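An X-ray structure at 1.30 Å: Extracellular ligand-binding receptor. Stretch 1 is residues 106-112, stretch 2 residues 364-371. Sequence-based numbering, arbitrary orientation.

Stretch 1 (106-112) TSSITEK
Stretch 2 (364-371) PDWGLAKQ

The two stretches lie far apart in one chain; touching residues are at least 257 positions apart in sequence. They bury 242 Å² between them. Stretch 1 forms a 3-10 segment from Ser 107 to Glu 111, with Glu 111 N donating to Ser 108 O at 2.9 Å. Thr 106 precedes it in an extended conformation (phi/psi -74/135). Ser 107, Thr 110 and Glu 111 direct their CA-to-CB bonds toward stretch 2. The register is set by Ser 107 and Gly 367, whose CA atoms are 5.6 Å apart.

Stretch 2 begins with Pro 364 (-85/-178, C-gamma endo), which makes no contact.

Asp 365 (-73/94) is buried and is the polar center of the contact. Its chi1 is t and its chi2 12°. Ser 107, with chi1 m, donates from OG to Asp 365 OD1 at 2.7 Å. The same OD1 accepts from Gly 367 N at 3.0 Å and so caps the helix that follows. A short carboxylate suits this place, since one oxygen can serve both the hydroxyl and the free amide. Its other oxygen, OD2, accepts from water 1 at 2.8 Å. That water also hydrogen-bonds Thr 110 OG1 at 2.9 Å, linking the stretches a second time. Thr 110 has chi1 p.

A weakly bonded helix spans about 366-369. Leu 368 N and Ala 369 N both donate to Asp 365 O, each at 3.0 Å. The CA-to-CB bond of Trp 366 (-61/-18) points away from stretch 1, with chi1 m and chi2 114°.

Gly 367 (-68/-23) lets the backbone come close: its CA is 3.5 Å from Ser 107 OG. An ideal CB here would lie 2.1 Å from that oxygen, a clash.

Leu 368 (-116/-21) is buried and supplies the main apolar contact, with chi1 m and chi2 t. Its CD1 is 3.7 Å from Ser 107 O and 3.6 Å from Thr 110 OG1. Its CD2 is 3.5 Å from Glu 111 OE1. The branched end thus packs along one side of the 3-10 segment. Glu 111 is exposed, with chi1 m, chi2 t and chi3 -63°; its carboxylate lies against Leu 368 CD2.

Ala 369 (-66/-23) and Lys 370 (-104/7) are exposed and out of reach. The lysine has chi1 m and chi2 to chi4 t.

Gln 371 ends the chain. Its N donates to Leu 368 O at 3.1 Å. Its CA-to-CB bond points toward stretch 1; chi1 is m and chi2 t. The residue adds a small exposed contact beside Glu 111.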

# COMPACT_ATOMS: atom_id res chain seq x y z
N THR A 106 -0.72 8.01 -2.76
CA THR A 106 -0.60 9.49 -2.64
C THR A 106 -1.98 10.01 -2.20
O THR A 106 -3.03 9.64 -2.76
CB THR A 106 -0.13 10.07 -3.97
OG1 THR A 106 1.21 9.58 -4.20
CG2 THR A 106 -0.09 11.61 -3.97
N SER A 107 -1.98 10.91 -1.21
CA SER A 107 -3.26 11.33 -0.60
C SER A 107 -4.23 11.89 -1.63
O SER A 107 -5.41 11.56 -1.59
CB SER A 107 -3.03 12.37 0.50
OG SER A 107 -2.46 11.80 1.66
N SER A 108 -3.76 12.76 -2.52
CA SER A 108 -4.66 13.47 -3.41
C SER A 108 -5.35 12.60 -4.46
O SER A 108 -6.24 13.10 -5.14
CB SER A 108 -3.95 14.62 -4.11
OG SER A 108 -2.92 14.08 -4.94
N ILE A 109 -4.96 11.33 -4.61
CA ILE A 109 -5.60 10.51 -5.65
C ILE A 109 -7.12 10.51 -5.46
O ILE A 109 -7.86 10.58 -6.44
CB ILE A 109 -5.04 9.09 -5.63
CG1 ILE A 109 -3.57 9.08 -6.09
CG2 ILE A 109 -5.89 8.16 -6.50
CD1 ILE A 109 -2.87 7.74 -5.92
N THR A 110 -7.63 10.38 -4.23
CA THR A 110 -9.09 10.30 -4.03
C THR A 110 -9.79 11.60 -4.42
O THR A 110 -10.98 11.55 -4.70
CB THR A 110 -9.43 9.90 -2.58
OG1 THR A 110 -8.77 10.82 -1.69
CG2 THR A 110 -9.02 8.47 -2.25
N GLU A 111 -9.06 12.71 -4.44
CA GLU A 111 -9.66 13.99 -4.81
C GLU A 111 -9.83 14.13 -6.31
O GLU A 111 -10.44 15.10 -6.76
CB GLU A 111 -8.81 15.18 -4.28
CG GLU A 111 -8.72 15.20 -2.76
CD GLU A 111 -7.79 16.32 -2.33
OE1 GLU A 111 -6.56 16.27 -2.69
OE2 GLU A 111 -8.26 17.23 -1.65
N LYS A 112 -9.31 13.19 -7.10
CA LYS A 112 -9.31 13.37 -8.56
C LYS A 112 -10.56 12.79 -9.24
O LYS A 112 -10.73 12.96 -10.45
CB LYS A 112 -8.07 12.68 -9.18
CG LYS A 112 -6.76 13.17 -8.61
CD LYS A 112 -6.55 14.66 -8.78
CE LYS A 112 -5.19 15.04 -8.22
NZ LYS A 112 -4.90 16.48 -8.39
N PRO A 364 -6.87 8.21 10.02
CA PRO A 364 -7.42 8.65 8.74
C PRO A 364 -6.29 8.98 7.75
O PRO A 364 -5.10 8.77 8.05
CB PRO A 364 -8.15 9.93 9.15
CG PRO A 364 -7.20 10.55 10.17
CD PRO A 364 -6.74 9.33 10.99
N ASP A 365 -6.66 9.43 6.55
CA ASP A 365 -5.64 9.99 5.66
C ASP A 365 -5.22 11.35 6.19
O ASP A 365 -5.84 12.38 5.86
CB ASP A 365 -6.16 10.07 4.22
CG ASP A 365 -5.14 10.69 3.31
OD1 ASP A 365 -3.95 10.86 3.71
OD2 ASP A 365 -5.49 11.02 2.16
N TRP A 366 -4.16 11.42 6.99
CA TRP A 366 -3.72 12.68 7.52
C TRP A 366 -3.33 13.70 6.46
O TRP A 366 -3.24 14.88 6.78
CB TRP A 366 -2.54 12.49 8.46
CG TRP A 366 -2.84 11.70 9.70
CD1 TRP A 366 -2.34 10.45 10.07
CD2 TRP A 366 -3.68 12.14 10.77
NE1 TRP A 366 -2.83 10.10 11.32
CE2 TRP A 366 -3.68 11.06 11.78
CE3 TRP A 366 -4.47 13.26 10.98
CZ2 TRP A 366 -4.43 11.15 12.96
CZ3 TRP A 366 -5.21 13.35 12.18
CH2 TRP A 366 -5.20 12.31 13.13
N GLY A 367 -3.07 13.28 5.20
CA GLY A 367 -2.76 14.24 4.15
C GLY A 367 -3.94 15.12 3.77
O GLY A 367 -3.75 16.21 3.23
N LEU A 368 -5.16 14.66 4.03
CA LEU A 368 -6.40 15.39 3.67
C LEU A 368 -7.19 15.81 4.89
O LEU A 368 -8.03 16.71 4.81
CB LEU A 368 -7.30 14.53 2.79
CG LEU A 368 -6.68 14.12 1.46
CD1 LEU A 368 -7.73 13.31 0.70
CD2 LEU A 368 -6.14 15.31 0.67
N ALA A 369 -6.98 15.16 6.03
CA ALA A 369 -7.89 15.35 7.18
C ALA A 369 -7.86 16.78 7.77
O ALA A 369 -8.85 17.21 8.38
CB ALA A 369 -7.60 14.32 8.27
N LYS A 370 -6.78 17.54 7.57
CA LYS A 370 -6.71 18.89 8.14
C LYS A 370 -6.94 19.98 7.11
O LYS A 370 -6.81 21.16 7.40
CB LYS A 370 -5.39 19.11 8.88
CG LYS A 370 -5.30 18.26 10.13
CD LYS A 370 -4.08 18.65 10.93
CE LYS A 370 -3.76 17.59 11.97
NZ LYS A 370 -2.64 18.02 12.85
N GLN A 371 -7.31 19.58 5.89
CA GLN A 371 -7.69 20.57 4.86
C GLN A 371 -9.03 21.18 5.24
O GLN A 371 -9.96 20.42 5.50
CB GLN A 371 -7.79 19.86 3.51
CG GLN A 371 -6.41 19.53 2.98
CD GLN A 371 -6.46 19.02 1.56
OE1 GLN A 371 -7.53 18.85 0.98
NE2 GLN A 371 -5.28 18.77 1.00
O HOH W 1 -7.35 9.73 0.54